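Local atomic coordinates of ATPase BagA (Mycobacterium tuberculosis H37Rv, PDB entry 6BS3), a protein that hydrolyses ATP as one subunit of the heterodimeric BagAB complex, whose ATPase activity is required for resistance to nitric oxide and to elevated glycerol. Residues Arg241-His246 / Thr296-Ile301; Gln250-Ala255 / Gln290-Ile295; Gln303-Asp306 / Pro311-Glu314; Thr27-Thr32 / Glu213-Gln218. All blocks are in the same frame, centred on the assembly; numbering follows the deposited sequence.

Contacts 1 and 2 use the long helix 278-302, contact 3 the connection after it, and contact 4 the P-loop and helix 214-229. Contacts 1 and 4 both touch ADP, contact 1 at the adenine and contact 4 at the beta-phosphate; their centres lie about 15 Å apart, and I301 packs on V217 between them. Contact 2 lies about 10 Å from contact 1 between centres, and H291 NE2 probably bonds to A245 O. Contact 3, about 12 Å from contact 1 between centres, closes the turn from that helix into strand 312-316, the sheet neighbour of strand 234-242. Contacts 2 and 4 lie farthest apart, their centres separated by about 24 Å.

Contact 1: residues Arg241-His246 / Thr296-Ile301; sequences RNIPAH and TARAEI. With ADP (adenosine-5'-diphosphate), chain C.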
loop_
_atom_site.group_PDB
_atom_site.type_symbol
_atom_site.label_atom_id
_atom_site.label_comp_id
_atom_site.label_asym_id
_atom_site.label_seq_id
_atom_site.Cartn_x
_atom_site.Cartn_y
_atom_site.Cartn_z
ATOM N N ARG A 241 6.967 -13.441 -2.374
ATOM C CA ARG A 241 7.748 -13.097 -3.578
ATOM C C ARG A 241 9.255 -13.269 -3.413
ATOM O O ARG A 241 10.031 -12.343 -3.674
ATOM C CB ARG A 241 7.420 -11.695 -4.118
ATOM C CG ARG A 241 5.946 -11.447 -4.312
ATOM C CD ARG A 241 5.653 -10.374 -5.330
ATOM N NE ARG A 241 6.308 -9.110 -5.014
ATOM C CZ ARG A 241 6.249 -8.028 -5.777
ATOM N NH1 ARG A 241 5.529 -8.034 -6.895
ATOM N NH2 ARG A 241 6.899 -6.927 -5.425
ATOM N N ASN A 242 9.661 -14.485 -3.018
ATOM C CA ASN A 242 11.061 -14.826 -2.899
ATOM C C ASN A 242 11.632 -15.000 -4.291
ATOM O O ASN A 242 10.883 -15.251 -5.232
ATOM C CB ASN A 242 11.236 -16.093 -2.079
ATOM C CG ASN A 242 11.101 -15.828 -0.613
ATOM O OD1 ASN A 242 12.031 -15.304 0.036
ATOM N ND2 ASN A 242 9.932 -16.179 -0.071
ATOM N N ILE A 243 12.950 -14.796 -4.430
ATOM C CA ILE A 243 13.649 -14.929 -5.713
ATOM C C ILE A 243 14.859 -15.855 -5.552
ATOM O O ILE A 243 15.374 -15.968 -4.434
ATOM C CB ILE A 243 13.991 -13.558 -6.376
ATOM C CG1 ILE A 243 14.890 -12.683 -5.467
ATOM C CG2 ILE A 243 12.717 -12.836 -6.830
ATOM C CD1 ILE A 243 15.514 -11.510 -6.112
ATOM N N PRO A 244 15.306 -16.504 -6.629
ATOM C CA PRO A 244 16.422 -17.408 -6.561
ATOM C C PRO A 244 17.751 -16.664 -6.419
ATOM O O PRO A 244 17.943 -15.703 -7.073
ATOM C CB PRO A 244 16.321 -18.105 -7.908
ATOM C CG PRO A 244 15.776 -17.049 -8.795
ATOM C CD PRO A 244 14.749 -16.365 -7.945
ATOM N N ALA A 245 18.585 -17.121 -5.497
ATOM C CA ALA A 245 19.919 -16.531 -5.301
ATOM C C ALA A 245 20.837 -16.783 -6.492
ATOM O O ALA A 245 21.568 -15.879 -6.817
ATOM C CB ALA A 245 20.526 -17.073 -4.044
ATOM N N HIS A 246 20.895 -18.022 -6.985
ATOM C CA HIS A 246 21.638 -18.505 -8.188
ATOM C C HIS A 246 23.141 -18.639 -7.943
ATOM O O HIS A 246 23.836 -19.005 -8.855
ATOM C CB HIS A 246 21.389 -17.679 -9.447
ATOM C CG HIS A 246 20.151 -18.057 -10.162
ATOM N ND1 HIS A 246 19.327 -17.137 -10.708
ATOM C CD2 HIS A 246 19.600 -19.250 -10.400
ATOM C CE1 HIS A 246 18.318 -17.739 -11.263
ATOM N NE2 HIS A 246 18.461 -19.022 -11.085
ATOM N N THR A 296 22.062 -9.824 -1.201
ATOM C CA THR A 296 22.755 -9.468 0.041
ATOM C C THR A 296 21.908 -8.516 0.876
ATOM O O THR A 296 21.671 -8.804 2.050
ATOM C CB THR A 296 24.158 -8.946 -0.283
ATOM O OG1 THR A 296 24.850 -9.947 -1.033
ATOM C CG2 THR A 296 24.960 -8.571 0.956
ATOM N N ALA A 297 21.421 -7.411 0.256
ATOM C CA ALA A 297 20.546 -6.411 0.865
ATOM C C ALA A 297 19.237 -7.069 1.360
ATOM O O ALA A 297 18.792 -6.783 2.478
ATOM C CB ALA A 297 20.235 -5.317 -0.144
ATOM N N ARG A 298 18.634 -7.966 0.539
ATOM C CA ARG A 298 17.409 -8.694 0.920
ATOM C C ARG A 298 17.657 -9.590 2.147
ATOM O O ARG A 298 16.826 -9.595 3.052
ATOM C CB ARG A 298 16.847 -9.499 -0.251
ATOM C CG ARG A 298 16.139 -8.639 -1.289
ATOM C CD ARG A 298 15.838 -9.407 -2.565
ATOM N NE ARG A 298 14.933 -10.540 -2.343
ATOM C CZ ARG A 298 13.608 -10.481 -2.406
ATOM N NH1 ARG A 298 12.999 -9.336 -2.677
ATOM N NH2 ARG A 298 12.879 -11.567 -2.187
ATOM N N ALA A 299 18.827 -10.278 2.200
ATOM C CA ALA A 299 19.265 -11.144 3.318
ATOM C C ALA A 299 19.510 -10.341 4.617
ATOM O O ALA A 299 19.235 -10.846 5.705
ATOM C CB ALA A 299 20.524 -11.919 2.933
ATOM N N GLU A 300 19.998 -9.092 4.485
ATOM C CA GLU A 300 20.255 -8.144 5.573
ATOM C C GLU A 300 18.933 -7.685 6.202
ATOM O O GLU A 300 18.862 -7.508 7.414
ATOM C CB GLU A 300 21.019 -6.932 5.025
ATOM C CG GLU A 300 21.933 -6.250 6.026
ATOM C CD GLU A 300 22.646 -5.029 5.470
ATOM O OE1 GLU A 300 23.318 -5.152 4.418
ATOM O OE2 GLU A 300 22.533 -3.944 6.089
ATOM N N ILE A 301 17.900 -7.485 5.364
ATOM C CA ILE A 301 16.542 -7.100 5.751
ATOM C C ILE A 301 15.877 -8.296 6.472
ATOM O O ILE A 301 15.326 -8.123 7.564
ATOM C CB ILE A 301 15.756 -6.595 4.490
ATOM C CG1 ILE A 301 16.146 -5.126 4.157
ATOM C CG2 ILE A 301 14.226 -6.746 4.649
ATOM C CD1 ILE A 301 15.970 -4.644 2.634
HETATM P PB ADP C . -2.376 -6.788 -0.436
HETATM O O1B ADP C . -3.805 -7.353 -0.281
HETATM O O2B ADP C . -2.458 -5.301 -0.853
HETATM O O3B ADP C . -1.501 -6.986 0.772
HETATM P PA ADP C . -2.230 -8.284 -2.998
HETATM O O1A ADP C . -3.340 -7.464 -3.679
HETATM O O2A ADP C . -2.680 -9.658 -2.678
HETATM O O3A ADP C . -1.732 -7.526 -1.689
HETATM O "O5'" ADP C . -0.865 -8.211 -3.803
HETATM C "C5'" ADP C . -0.234 -7.022 -4.332
HETATM C "C4'" ADP C . 0.152 -7.303 -5.766
HETATM O "O4'" ADP C . 1.166 -8.328 -5.796
HETATM C "C3'" ADP C . -0.968 -7.799 -6.684
HETATM O "O3'" ADP C . -0.803 -7.249 -7.982
HETATM C "C2'" ADP C . -0.778 -9.322 -6.671
HETATM O "O2'" ADP C . -1.312 -9.984 -7.813
HETATM C "C1'" ADP C . 0.743 -9.428 -6.582
HETATM N N9 ADP C . 1.249 -10.655 -5.968
HETATM C C8 ADP C . 0.948 -11.150 -4.723
HETATM N N7 ADP C . 1.613 -12.235 -4.404
HETATM C C5 ADP C . 2.403 -12.476 -5.519
HETATM C C6 ADP C . 3.369 -13.468 -5.807
HETATM N N6 ADP C . 3.679 -14.469 -4.981
HETATM N N1 ADP C . 4.015 -13.392 -6.994
HETATM C C2 ADP C . 3.704 -12.400 -7.837
HETATM N N3 ADP C . 2.800 -11.427 -7.685
HETATM C C4 ADP C . 2.187 -11.512 -6.490
HETATM O O HOH W 1 10.450 -9.862 -4.835
HETATM O O HOH W 2 14.014 -14.134 -1.641
#
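R298 reaches from helix 278-302 to the end of strand 234-242, where the chain of this P-loop ATPase domain leaves the sheet beside the ADP adenine. Its side chain carries most of the contact, and I243 comes next. The R298 chain starts with CG anti to the carbonyl carbon (chi1 -75°) and bends at chi3, which brings the guanidinium up to R241 O and the side chain of I243. I243 lies across it at about a right angle: CG1 is 3.8 Å from R298 NE, and CD1 sits over one face of the guanidinium, offset toward the rim. The same CD1 also packs against R294 and I295 of that helix.

The direct polar link is thin. R298 NH2 gives a weak hydrogen bond to R241 O at 3.3 Å, bent to 139° at the hydrogen. Water does much of the remaining work. One molecule donates to R241 O and weakly accepts from R298 NH1; another, in the guanidinium plane, accepts from R298 NH2 at 2.9 Å and from I243 N while donating to N242 OD1. The other end of the N242 amide, ND2, is bonded to L315 O, so this side chain joins the bridging water to the neighbouring strand 312-316.

R241 belongs to the ADP pocket and turns its side chain toward the nucleotide. Backbone and side chain thus serve different partners: the carbonyl takes the R298 bond, while the aliphatic part lies against the base, with R241 CG 3.6 Å from ADP C6.

Contact 2: residues Gln250-Ala255 / Gln290-Ile295; sequences QDLAKA and QHATRI
Helices 250-255 and 290-295 cross nearly perpendicularly, at -102°, with their axes 8.4 Å apart at closest approach and the CA atoms of L252 and A292 only 5.5 Å from each other. The small side chains at the crossing allow this nearness. A292 points its methyl straight at the other helix, and A255 CB meets A292 CB at 3.6 Å.

L252 covers the largest share of the interface. Its CG lies anti to the backbone N (chi1 177°), which carries the two methyls across to the partner helix. The modelled approach of CD1 to A292 is too short to trust, whereas L252 CD2 packs on I295 CG2 at 3.5 Å, a snug pair. The L252 and I295 side chains meet at about a right angle. I295 takes part through CB and CG2, while its CG1 branch leads away from L252 toward I243.

No hydrogen bond spans the two segments; the contact is wholly apolar. L247 also packs on L252 and V260 on A255, so loop residues extend the apolar patch. Away from the nucleotide site, this is a near-orthogonal helix-helix crossing with L252 set against A292 and A255 beside it, joining the short helix 249-255 to the long helix 278-302.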
loop_
_atom_site.group_PDB
_atom_site.type_symbol
_atom_site.label_atom_id
_atom_site.label_comp_id
_atom_site.label_asym_id
_atom_site.label_seq_id
_atom_site.Cartn_x
_atom_site.Cartn_y
_atom_site.Cartn_z
ATOM N N GLN A 250 29.545 -18.242 -0.723
ATOM C CA GLN A 250 30.871 -17.638 -0.862
ATOM C C GLN A 250 30.990 -16.790 -2.129
ATOM O O GLN A 250 31.506 -15.674 -2.065
ATOM C CB GLN A 250 31.978 -18.703 -0.792
ATOM C CG GLN A 250 32.276 -19.166 0.626
ATOM C CD GLN A 250 33.465 -20.089 0.665
ATOM O OE1 GLN A 250 33.350 -21.299 0.436
ATOM N NE2 GLN A 250 34.638 -19.534 0.956
ATOM N N ASP A 251 30.490 -17.312 -3.269
ATOM C CA ASP A 251 30.484 -16.623 -4.564
ATOM C C ASP A 251 29.598 -15.370 -4.528
ATOM O O ASP A 251 29.930 -14.374 -5.177
ATOM C CB ASP A 251 30.001 -17.568 -5.675
ATOM C CG ASP A 251 30.898 -18.761 -5.957
ATOM O OD1 ASP A 251 31.937 -18.904 -5.270
ATOM O OD2 ASP A 251 30.559 -19.556 -6.861
ATOM N N LEU A 252 28.489 -15.419 -3.762
ATOM C CA LEU A 252 27.552 -14.308 -3.614
ATOM C C LEU A 252 28.149 -13.176 -2.787
ATOM O O LEU A 252 28.068 -12.019 -3.204
ATOM C CB LEU A 252 26.233 -14.789 -3.006
ATOM C CG LEU A 252 25.214 -13.702 -2.742
ATOM C CD1 LEU A 252 24.786 -13.040 -4.029
ATOM C CD2 LEU A 252 24.039 -14.250 -1.985
ATOM N N ALA A 253 28.752 -13.512 -1.622
ATOM C CA ALA A 253 29.382 -12.562 -0.702
ATOM C C ALA A 253 30.471 -11.747 -1.396
ATOM O O ALA A 253 30.566 -10.539 -1.160
ATOM C CB ALA A 253 29.957 -13.295 0.495
ATOM N N LYS A 254 31.260 -12.405 -2.282
ATOM C CA LYS A 254 32.327 -11.773 -3.060
ATOM C C LYS A 254 31.751 -10.864 -4.148
ATOM O O LYS A 254 32.177 -9.713 -4.254
ATOM C CB LYS A 254 33.264 -12.829 -3.675
ATOM C CG LYS A 254 34.351 -13.315 -2.734
ATOM C CD LYS A 254 35.352 -14.199 -3.466
ATOM C CE LYS A 254 36.508 -14.609 -2.585
ATOM N NZ LYS A 254 37.576 -15.300 -3.358
ATOM N N ALA A 255 30.773 -11.377 -4.944
ATOM C CA ALA A 255 30.103 -10.650 -6.034
ATOM C C ALA A 255 29.362 -9.383 -5.573
ATOM O O ALA A 255 29.274 -8.424 -6.344
ATOM C CB ALA A 255 29.174 -11.574 -6.801
ATOM N N GLN A 290 25.265 -6.897 -9.588
ATOM C CA GLN A 290 24.004 -6.224 -9.291
ATOM C C GLN A 290 22.968 -7.174 -8.712
ATOM O O GLN A 290 22.247 -6.782 -7.800
ATOM C CB GLN A 290 23.483 -5.459 -10.514
ATOM C CG GLN A 290 24.268 -4.159 -10.741
ATOM C CD GLN A 290 23.987 -3.458 -12.049
ATOM O OE1 GLN A 290 22.922 -3.601 -12.645
ATOM N NE2 GLN A 290 24.946 -2.658 -12.513
ATOM N N HIS A 291 22.935 -8.433 -9.187
ATOM C CA HIS A 291 22.037 -9.463 -8.661
ATOM C C HIS A 291 22.448 -9.791 -7.216
ATOM O O HIS A 291 21.603 -9.766 -6.322
ATOM C CB HIS A 291 22.096 -10.721 -9.542
ATOM C CG HIS A 291 21.411 -11.903 -8.937
ATOM N ND1 HIS A 291 20.063 -12.131 -9.128
ATOM C CD2 HIS A 291 21.906 -12.858 -8.119
ATOM C CE1 HIS A 291 19.786 -13.221 -8.440
ATOM N NE2 HIS A 291 20.864 -13.695 -7.819
ATOM N N ALA A 292 23.749 -10.076 -7.003
ATOM C CA ALA A 292 24.354 -10.381 -5.702
ATOM C C ALA A 292 24.179 -9.239 -4.703
ATOM O O ALA A 292 23.944 -9.524 -3.532
ATOM C CB ALA A 292 25.822 -10.712 -5.869
ATOM N N THR A 293 24.247 -7.957 -5.166
ATOM C CA THR A 293 24.010 -6.758 -4.334
ATOM C C THR A 293 22.526 -6.734 -3.877
ATOM O O THR A 293 22.229 -6.364 -2.743
ATOM C CB THR A 293 24.410 -5.471 -5.091
ATOM O OG1 THR A 293 25.759 -5.571 -5.555
ATOM C CG2 THR A 293 24.263 -4.209 -4.238
ATOM N N ARG A 294 21.611 -7.156 -4.757
ATOM C CA ARG A 294 20.190 -7.215 -4.448
ATOM C C ARG A 294 19.889 -8.328 -3.428
ATOM O O ARG A 294 19.158 -8.073 -2.476
ATOM C CB ARG A 294 19.350 -7.355 -5.731
ATOM C CG ARG A 294 17.854 -7.228 -5.484
ATOM C CD ARG A 294 17.024 -7.713 -6.649
ATOM N NE ARG A 294 15.616 -7.827 -6.265
ATOM C CZ ARG A 294 14.625 -8.093 -7.107
ATOM N NH1 ARG A 294 14.871 -8.267 -8.399
ATOM N NH2 ARG A 294 13.377 -8.186 -6.663
ATOM N N ILE A 295 20.480 -9.532 -3.603
ATOM C CA ILE A 295 20.305 -10.687 -2.698
ATOM C C ILE A 295 20.836 -10.380 -1.288
ATOM O O ILE A 295 20.141 -10.640 -0.305
ATOM C CB ILE A 295 20.928 -12.004 -3.286
ATOM C CG1 ILE A 295 20.422 -12.326 -4.719
ATOM C CG2 ILE A 295 20.733 -13.209 -2.354
ATOM C CD1 ILE A 295 18.851 -12.586 -4.911
#

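Contact 3: residues Gln303-Asp306 / Pro311-Glu314; sequences QQLD and PRLE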
loop_
_atom_site.group_PDB
_atom_site.type_symbol
_atom_site.label_atom_id
_atom_site.label_comp_id
_atom_site.label_asym_id
_atom_site.label_seq_id
_atom_site.Cartn_x
_atom_site.Cartn_y
_atom_site.Cartn_z
ATOM N N GLN A 303 17.297 -10.838 7.993
ATOM C CA GLN A 303 17.993 -11.083 9.268
ATOM C C GLN A 303 17.263 -10.437 10.466
ATOM O O GLN A 303 17.314 -10.986 11.566
ATOM C CB GLN A 303 19.464 -10.607 9.183
ATOM C CG GLN A 303 20.327 -10.882 10.417
ATOM C CD GLN A 303 21.803 -10.755 10.129
ATOM O OE1 GLN A 303 22.535 -11.750 10.087
ATOM N NE2 GLN A 303 22.279 -9.528 9.927
ATOM N N GLN A 304 16.577 -9.290 10.253
ATOM C CA GLN A 304 15.813 -8.592 11.301
ATOM C C GLN A 304 14.652 -9.444 11.866
ATOM O O GLN A 304 14.218 -9.201 12.997
ATOM C CB GLN A 304 15.252 -7.270 10.767
ATOM C CG GLN A 304 16.288 -6.190 10.480
ATOM C CD GLN A 304 15.582 -4.960 9.973
ATOM O OE1 GLN A 304 15.331 -4.812 8.774
ATOM N NE2 GLN A 304 15.215 -4.062 10.880
ATOM N N LEU A 305 14.143 -10.418 11.072
ATOM C CA LEU A 305 13.060 -11.320 11.471
ATOM C C LEU A 305 13.598 -12.469 12.341
ATOM O O LEU A 305 12.827 -13.049 13.107
ATOM C CB LEU A 305 12.333 -11.910 10.242
ATOM C CG LEU A 305 11.610 -10.960 9.246
ATOM C CD1 LEU A 305 11.134 -11.728 8.009
ATOM C CD2 LEU A 305 10.422 -10.226 9.885
ATOM N N ASP A 306 14.907 -12.809 12.219
ATOM C CA ASP A 306 15.576 -13.890 12.971
ATOM C C ASP A 306 15.427 -13.758 14.496
ATOM O O ASP A 306 15.453 -14.762 15.207
ATOM C CB ASP A 306 17.067 -14.013 12.582
ATOM C CG ASP A 306 17.349 -14.368 11.125
ATOM O OD1 ASP A 306 16.374 -14.544 10.349
ATOM O OD2 ASP A 306 18.545 -14.466 10.758
ATOM N N PRO A 311 7.209 -18.936 13.713
ATOM C CA PRO A 311 7.385 -19.714 12.469
ATOM C C PRO A 311 7.350 -18.847 11.209
ATOM O O PRO A 311 6.644 -17.836 11.129
ATOM C CB PRO A 311 6.239 -20.732 12.485
ATOM C CG PRO A 311 5.358 -20.335 13.580
ATOM C CD PRO A 311 6.016 -19.357 14.471
ATOM N N ARG A 312 8.126 -19.254 10.229
ATOM C CA ARG A 312 8.262 -18.549 8.978
ATOM C C ARG A 312 7.998 -19.433 7.783
ATOM O O ARG A 312 8.558 -20.528 7.671
ATOM C CB ARG A 312 9.662 -17.907 8.905
ATOM C CG ARG A 312 9.657 -16.455 9.371
ATOM C CD ARG A 312 11.012 -15.989 9.839
ATOM N NE ARG A 312 11.909 -15.730 8.715
ATOM C CZ ARG A 312 13.176 -15.368 8.851
ATOM N NH1 ARG A 312 13.704 -15.216 10.059
ATOM N NH2 ARG A 312 13.924 -15.144 7.781
ATOM N N LEU A 313 7.157 -18.938 6.885
ATOM C CA LEU A 313 6.764 -19.562 5.624
ATOM C C LEU A 313 7.313 -18.680 4.491
ATOM O O LEU A 313 7.497 -17.478 4.687
ATOM C CB LEU A 313 5.203 -19.686 5.513
ATOM C CG LEU A 313 4.506 -20.647 6.518
ATOM C CD1 LEU A 313 3.018 -20.382 6.609
ATOM C CD2 LEU A 313 4.750 -22.111 6.151
ATOM N N GLU A 314 7.595 -19.292 3.323
ATOM C CA GLU A 314 8.149 -18.629 2.141
ATOM C C GLU A 314 7.374 -19.041 0.907
ATOM O O GLU A 314 7.205 -20.229 0.650
ATOM C CB GLU A 314 9.629 -19.002 1.902
ATOM C CG GLU A 314 10.612 -18.678 3.022
ATOM C CD GLU A 314 10.522 -19.582 4.233
ATOM O OE1 GLU A 314 10.171 -20.773 4.069
ATOM O OE2 GLU A 314 10.780 -19.088 5.353
HETATM O O HOH W 3 12.298 -15.913 13.001
#
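R312 stretches from the start of strand 312-316, the outermost strand at this end of the chain's sheet, to the turn that follows helix 278-302. The contact therefore closes a helix-to-strand connection of the P-loop ATPase fold, with only four residues between the segments. R312 has the most surface covered, and its chain, bent at chi3 (76°), brings the guanidinium to L305 with one face and to D306 with its edge.

The packed side is L305, a buried residue directed toward the strand. Its CB sits over one face of the R312 guanidinium, offset toward the rim, with CB 3.6 Å from NH1. Farther along the leucine, CD1 comes to 4.1 Å from R312 NE. A carbon lid of this kind covers one face of the ion while the nitrogens remain usable at the edge. V237 of the adjoining strand 234-242 also touches R312.

The looser side is the exposed D306. Its CB starts away from the strand, yet the carboxylate turns back and makes a one-oxygen salt bridge with R312. R312 NH1 donates to D306 OD1 at 2.8 Å, almost straight at 177°, meeting the anti lone pair of that oxygen. The carboxylate and guanidinium planes are 21° apart, nearly coplanar; R312 NH2 stays 3.6 Å from D306 OD1. Water completes this side: one molecule in the guanidinium plane donates to L305 O and accepts weakly from NH1. That makes NH1 the hub of the contact, with its weak water bond measuring 3.3 Å from R312 NH1 to the water oxygen.

Contact 4: residues Thr27-Thr32 / Glu213-Gln218; sequences TGKGGT and EALPVQ. With ADP (adenosine-5'-diphosphate), chain C.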
loop_
_atom_site.group_PDB
_atom_site.type_symbol
_atom_site.label_atom_id
_atom_site.label_comp_id
_atom_site.label_asym_id
_atom_site.label_seq_id
_atom_site.Cartn_x
_atom_site.Cartn_y
_atom_site.Cartn_z
ATOM N N THR A 27 -2.703 -10.486 7.942
ATOM C CA THR A 27 -2.328 -9.080 7.909
ATOM C C THR A 27 -0.994 -8.918 7.140
ATOM O O THR A 27 -0.491 -9.882 6.551
ATOM C CB THR A 27 -2.381 -8.434 9.306
ATOM O OG1 THR A 27 -2.273 -7.017 9.146
ATOM C CG2 THR A 27 -1.296 -8.932 10.241
ATOM N N GLY A 28 -0.500 -7.692 7.094
ATOM C CA GLY A 28 0.713 -7.314 6.383
ATOM C C GLY A 28 0.568 -5.921 5.793
ATOM O O GLY A 28 -0.544 -5.403 5.687
ATOM N N LYS A 29 1.682 -5.285 5.420
ATOM C CA LYS A 29 1.647 -3.948 4.832
ATOM C C LYS A 29 0.892 -3.993 3.472
ATOM O O LYS A 29 0.840 -5.047 2.849
ATOM C CB LYS A 29 3.085 -3.436 4.677
ATOM C CG LYS A 29 3.196 -2.012 4.158
ATOM C CD LYS A 29 4.573 -1.381 4.430
ATOM C CE LYS A 29 4.797 -0.175 3.548
ATOM N NZ LYS A 29 3.823 0.894 3.820
ATOM N N GLY A 30 0.306 -2.872 3.042
ATOM C CA GLY A 30 -0.363 -2.803 1.745
ATOM C C GLY A 30 0.589 -3.207 0.629
ATOM O O GLY A 30 1.782 -2.869 0.673
ATOM N N GLY A 31 0.078 -3.982 -0.333
ATOM C CA GLY A 31 0.836 -4.473 -1.484
ATOM C C GLY A 31 1.768 -5.647 -1.222
ATOM O O GLY A 31 2.519 -6.021 -2.117
ATOM N N THR A 32 1.747 -6.250 -0.013
ATOM C CA THR A 32 2.630 -7.398 0.277
ATOM C C THR A 32 2.035 -8.745 -0.153
ATOM O O THR A 32 2.781 -9.700 -0.351
ATOM C CB THR A 32 3.092 -7.417 1.729
ATOM O OG1 THR A 32 1.952 -7.461 2.588
ATOM C CG2 THR A 32 3.994 -6.218 2.078
ATOM N N GLU A 213 11.745 -6.314 1.988
ATOM C CA GLU A 213 11.902 -4.865 1.802
ATOM C C GLU A 213 11.799 -4.235 3.175
ATOM O O GLU A 213 11.102 -4.764 4.031
ATOM C CB GLU A 213 10.812 -4.323 0.864
ATOM C CG GLU A 213 10.970 -4.820 -0.564
ATOM C CD GLU A 213 9.815 -4.573 -1.511
ATOM O OE1 GLU A 213 8.963 -3.699 -1.224
ATOM O OE2 GLU A 213 9.769 -5.263 -2.556
ATOM N N ALA A 214 12.512 -3.144 3.393
ATOM C CA ALA A 214 12.659 -2.443 4.681
ATOM C C ALA A 214 11.351 -2.122 5.417
ATOM O O ALA A 214 11.206 -2.520 6.572
ATOM C CB ALA A 214 13.482 -1.172 4.496
ATOM N N LEU A 215 10.418 -1.408 4.759
ATOM C CA LEU A 215 9.148 -0.989 5.348
ATOM C C LEU A 215 8.209 -2.169 5.669
ATOM O O LEU A 215 7.742 -2.209 6.809
ATOM C CB LEU A 215 8.451 0.095 4.510
ATOM C CG LEU A 215 9.173 1.445 4.375
ATOM C CD1 LEU A 215 8.370 2.382 3.496
ATOM C CD2 LEU A 215 9.418 2.108 5.736
ATOM N N PRO A 216 7.953 -3.161 4.757
ATOM C CA PRO A 216 7.088 -4.298 5.134
ATOM C C PRO A 216 7.621 -5.097 6.330
ATOM O O PRO A 216 6.835 -5.519 7.174
ATOM C CB PRO A 216 7.036 -5.137 3.855
ATOM C CG PRO A 216 7.331 -4.184 2.760
ATOM C CD PRO A 216 8.360 -3.274 3.338
ATOM N N VAL A 217 8.950 -5.247 6.436
ATOM C CA VAL A 217 9.613 -5.941 7.545
ATOM C C VAL A 217 9.490 -5.131 8.865
ATOM O O VAL A 217 9.133 -5.700 9.902
ATOM C CB VAL A 217 11.060 -6.344 7.183
ATOM C CG1 VAL A 217 11.897 -6.620 8.429
ATOM C CG2 VAL A 217 11.053 -7.566 6.272
ATOM N N GLN A 218 9.712 -3.815 8.803
ATOM C CA GLN A 218 9.589 -2.920 9.957
ATOM C C GLN A 218 8.172 -2.959 10.550
ATOM O O GLN A 218 8.017 -3.008 11.771
ATOM C CB GLN A 218 9.938 -1.490 9.535
ATOM C CG GLN A 218 10.089 -0.486 10.690
ATOM C CD GLN A 218 10.438 0.903 10.200
ATOM O OE1 GLN A 218 11.329 1.101 9.357
ATOM N NE2 GLN A 218 9.742 1.897 10.721
HETATM P PB ADP C . -2.376 -6.788 -0.436
HETATM O O1B ADP C . -3.805 -7.353 -0.281
HETATM O O2B ADP C . -2.458 -5.301 -0.853
HETATM O O3B ADP C . -1.501 -6.986 0.772
HETATM P PA ADP C . -2.230 -8.284 -2.998
HETATM O O1A ADP C . -3.340 -7.464 -3.679
HETATM O O2A ADP C . -2.680 -9.658 -2.678
HETATM O O3A ADP C . -1.732 -7.526 -1.689
HETATM O "O5'" ADP C . -0.865 -8.211 -3.803
HETATM C "C5'" ADP C . -0.234 -7.022 -4.332
HETATM C "C4'" ADP C . 0.152 -7.303 -5.766
HETATM O "O4'" ADP C . 1.166 -8.328 -5.796
HETATM C "C3'" ADP C . -0.968 -7.799 -6.684
HETATM O "O3'" ADP C . -0.803 -7.249 -7.982
HETATM C "C2'" ADP C . -0.778 -9.322 -6.671
HETATM O "O2'" ADP C . -1.312 -9.984 -7.813
HETATM C "C1'" ADP C . 0.743 -9.428 -6.582
HETATM N N9 ADP C . 1.249 -10.655 -5.968
HETATM C C8 ADP C . 0.948 -11.150 -4.723
HETATM N N7 ADP C . 1.613 -12.235 -4.404
HETATM C C5 ADP C . 2.403 -12.476 -5.519
HETATM C C6 ADP C . 3.369 -13.468 -5.807
HETATM N N6 ADP C . 3.679 -14.469 -4.981
HETATM N N1 ADP C . 4.015 -13.392 -6.994
HETATM C C2 ADP C . 3.704 -12.400 -7.837
HETATM N N3 ADP C . 2.800 -11.427 -7.685
HETATM C C4 ADP C . 2.187 -11.512 -6.490
HETATM O O HOH W 4 4.269 -6.312 5.992
#
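The phosphate-binding P-loop leans on the first turn of helix 214-229 through K29, whose side chain crosses L215 at a slant and touches P216 with CD. Its CG is anti to the backbone N (chi1 -176°), in a chain extended as far as CE, then bent at chi4 to NZ; K29 CE reaches L215 CB at 3.8 Å and K29 CD rests equally close to P216 N. Beyond that, K29 NZ forms a long, weak ion pair with E219. T32 adds a second foothold, its CG2 set 3.7 Å from P216 CB.

The loop is braced from within. K29 O accepts from T32 N, closing a type II turn, and from T32 OG1 at 2.7 Å, the hydroxyl meeting a lone pair in the carbonyl plane. Water joins the two segments, accepting from K29 N and donating to P216 O. On the phosphate side, G31 N donates to ADP O2B at 2.9 Å.

The carbonyl of G28 takes a bond from K34 NZ, the ATP-binding lysine. Around the contact, strand 23-28 runs beside strand 204-210, whose V209 touches T32 and whose T210 touches P216, so the loop and helix 214-229 pack together over the ends of two adjacent parallel strands.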